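Local structure of glucose-6-phosphate isomerase (Chlamydia trachomatis D/UW-3/CX, 6OTU) at the interface of chains A and B. The protein catalyses the reversible isomerisation of glucose 6-phosphate to fructose 6-phosphate, the step that links these two sugar phosphates in glycolysis and gluconeogenesis. Residues are numbered along the deposited sequence; one frame, centred on the assembly and turned at random. Chains: chain A/B, Glucose-6-phosphate isomerase.

The interface of chains A and B. Residues chain A 44, 48, 55, 57, 427, 431, 435, 458, 460; chain B 524, 527-528, 531-532.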
loop_
_atom_site.group_PDB
_atom_site.type_symbol
_atom_site.label_atom_id
_atom_site.label_comp_id
_atom_site.label_asym_id
_atom_site.label_seq_id
_atom_site.Cartn_x
_atom_site.Cartn_y
_atom_site.Cartn_z
ATOM N N ILE A 44 10.118 -30.165 -0.320
ATOM C CA ILE A 44 8.811 -29.581 -0.051
ATOM C C ILE A 44 8.250 -30.099 1.266
ATOM O O ILE A 44 7.633 -29.346 2.025
ATOM C CB ILE A 44 7.867 -29.844 -1.235
ATOM C CG1 ILE A 44 8.291 -28.975 -2.417
ATOM C CG2 ILE A 44 6.413 -29.581 -0.848
ATOM C CD1 ILE A 44 7.451 -29.185 -3.653
ATOM N N SER A 48 8.776 -27.287 5.771
ATOM C CA SER A 48 7.419 -26.874 6.088
ATOM C C SER A 48 7.112 -27.137 7.560
ATOM O O SER A 48 7.796 -27.907 8.244
ATOM C CB SER A 48 6.390 -27.587 5.210
ATOM O OG SER A 48 6.248 -28.934 5.619
ATOM N N THR A 55 -0.356 -24.159 7.812
ATOM C CA THR A 55 0.843 -24.740 7.226
ATOM C C THR A 55 1.711 -23.613 6.686
ATOM O O THR A 55 1.207 -22.640 6.110
ATOM C CB THR A 55 0.511 -25.761 6.126
ATOM O OG1 THR A 55 -0.361 -26.762 6.666
ATOM C CG2 THR A 55 1.784 -26.431 5.609
ATOM N N SER A 57 5.150 -23.167 4.371
ATOM C CA SER A 57 6.101 -23.774 3.443
ATOM C C SER A 57 7.140 -22.735 3.054
ATOM O O SER A 57 6.790 -21.606 2.711
ATOM C CB SER A 57 5.412 -24.312 2.185
ATOM O OG SER A 57 6.263 -25.198 1.458
ATOM N N PHE A 427 -6.264 -20.167 -4.754
ATOM C CA PHE A 427 -5.114 -20.784 -4.100
ATOM C C PHE A 427 -4.076 -21.257 -5.113
ATOM O O PHE A 427 -2.867 -21.068 -4.908
ATOM C CB PHE A 427 -5.560 -21.954 -3.225
ATOM C CG PHE A 427 -4.484 -22.445 -2.317
ATOM C CD1 PHE A 427 -3.928 -21.596 -1.370
ATOM C CD2 PHE A 427 -4.007 -23.736 -2.414
ATOM C CE1 PHE A 427 -2.923 -22.032 -0.532
ATOM C CE2 PHE A 427 -3.005 -24.170 -1.579
ATOM C CZ PHE A 427 -2.462 -23.310 -0.639
ATOM N N VAL A 431 0.125 -20.633 -5.440
ATOM C CA VAL A 431 1.134 -21.689 -5.548
ATOM C C VAL A 431 1.934 -21.537 -6.840
ATOM O O VAL A 431 3.169 -21.596 -6.839
ATOM C CB VAL A 431 0.464 -23.074 -5.464
ATOM C CG1 VAL A 431 1.435 -24.160 -5.874
ATOM C CG2 VAL A 431 -0.109 -23.328 -4.042
ATOM N N LEU A 435 6.170 -20.859 -6.985
ATOM C CA LEU A 435 7.028 -21.747 -7.773
ATOM C C LEU A 435 7.677 -21.017 -8.945
ATOM O O LEU A 435 8.879 -21.174 -9.195
ATOM C CB LEU A 435 6.219 -22.937 -8.274
ATOM C CG LEU A 435 5.912 -23.944 -7.169
ATOM C CD1 LEU A 435 5.060 -25.058 -7.710
ATOM C CD2 LEU A 435 7.190 -24.513 -6.592
ATOM N N ILE A 458 4.950 -19.376 2.122
ATOM C CA ILE A 458 3.521 -19.614 1.961
ATOM C C ILE A 458 2.962 -19.970 3.329
ATOM O O ILE A 458 3.377 -20.967 3.929
ATOM C CB ILE A 458 3.221 -20.752 0.965
ATOM C CG1 ILE A 458 3.900 -20.524 -0.388
ATOM C CG2 ILE A 458 1.721 -20.919 0.796
ATOM C CD1 ILE A 458 3.671 -21.668 -1.403
ATOM N N VAL A 460 -0.758 -20.773 5.121
ATOM C CA VAL A 460 -2.141 -21.097 4.765
ATOM C C VAL A 460 -2.895 -21.607 5.984
ATOM O O VAL A 460 -2.366 -22.405 6.765
ATOM C CB VAL A 460 -2.227 -22.153 3.633
ATOM C CG1 VAL A 460 -3.631 -22.164 3.006
ATOM C CG2 VAL A 460 -1.186 -21.913 2.586
ATOM N N GLY B 524 6.020 -29.509 -9.440
ATOM C CA GLY B 524 6.148 -28.708 -8.229
ATOM C C GLY B 524 4.808 -28.369 -7.598
ATOM O O GLY B 524 4.641 -28.486 -6.381
ATOM N N ARG B 527 3.131 -31.314 -5.627
ATOM C CA ARG B 527 3.727 -31.678 -4.348
ATOM C C ARG B 527 3.504 -30.594 -3.296
ATOM O O ARG B 527 3.257 -30.904 -2.125
ATOM C CB ARG B 527 5.211 -31.981 -4.554
ATOM C CG ARG B 527 5.419 -33.072 -5.613
ATOM C CD ARG B 527 6.859 -33.531 -5.723
ATOM N NE ARG B 527 7.694 -32.590 -6.465
ATOM C CZ ARG B 527 8.472 -32.918 -7.494
ATOM N NH1 ARG B 527 9.199 -31.980 -8.089
ATOM N NH2 ARG B 527 8.522 -34.176 -7.929
ATOM N N LEU B 528 3.583 -29.326 -3.700
ATOM C CA LEU B 528 3.138 -28.243 -2.836
ATOM C C LEU B 528 1.695 -28.461 -2.420
ATOM O O LEU B 528 1.370 -28.438 -1.228
ATOM C CB LEU B 528 3.295 -26.898 -3.551
ATOM C CG LEU B 528 4.413 -25.973 -3.077
ATOM C CD1 LEU B 528 4.325 -24.598 -3.760
ATOM C CD2 LEU B 528 4.334 -25.793 -1.574
ATOM N N VAL B 531 1.402 -30.823 0.419
ATOM C CA VAL B 531 1.913 -30.366 1.713
ATOM C C VAL B 531 1.066 -29.251 2.316
ATOM O O VAL B 531 1.135 -29.022 3.527
ATOM C CB VAL B 531 3.375 -29.886 1.623
ATOM C CG1 VAL B 531 3.444 -28.440 1.175
ATOM C CG2 VAL B 531 4.061 -30.024 2.964
ATOM N N LEU B 532 0.279 -28.541 1.518
ATOM C CA LEU B 532 -0.514 -27.431 2.028
ATOM C C LEU B 532 -1.956 -27.822 2.306
ATOM O O LEU B 532 -2.716 -26.988 2.811
ATOM C CB LEU B 532 -0.481 -26.249 1.052
ATOM C CG LEU B 532 0.859 -25.546 0.802
ATOM C CD1 LEU B 532 0.810 -24.719 -0.458
ATOM C CD2 LEU B 532 1.247 -24.654 1.959
#
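B:Leu532 carries its CG anti to the carbonyl carbon (chi1 -65°), which drives both methyls into chain A. In B:Leu528, one helical turn earlier, chi1 of -108° falls between two staggered positions; with its chain extended beyond, its two methyls still reach chain A. B:Leu532 and B:Leu528 bury the most on the chain B side; on the chain A side it is A:Ile44. B:Leu532 CD1 meets A:Phe427 CZ at 3.6 Å, and its CB lies in plane at the edge of that ring. The ring does not stack on the leucine; A:Val431 CG2, from the same helix, sits over one face near the rim. The other branch, B:Leu532 CD2, turns to the strands and rests 3.7 Å from A:Val460 CG2. A:Ile458 CG2 and A:Thr55 CG2 flank the same methyl. B:Leu528 CD1 lies 3.6 Å from A:Val431 CG1, the two side chains sliding past each other in opposite directions. A:Leu435 and A:Ile458 approach B:Leu528 tip to tip. B:Leu528 CD2 packs against A:Ser57 OG at 3.6 Å.

On the side of helix 41-46, A:Ile44 crosses B:Arg527 at about a right angle, with A:Ile44 CD1 3.7 Å from B:Arg527 CB. The CG2 branch of A:Ile44 touches B:Val531 CG1. B:Val531 holds CG1 in the crowded position (chi1 85°), so CG2 faces A:Ser48 OG. No polar atom bonds across this patch, so packing alone joins the two sides here.

The patch is part of the two-fold interface of the homodimer, and each contact has its twin with the chains exchanged. C-terminal helix 522-532 of chain B lies over a groove of chain A, formed by helices 41-46 and 422-439 and strands 48-51, 54-57 and 456-461. The patch centre is about 21 Å from active-site A:His386.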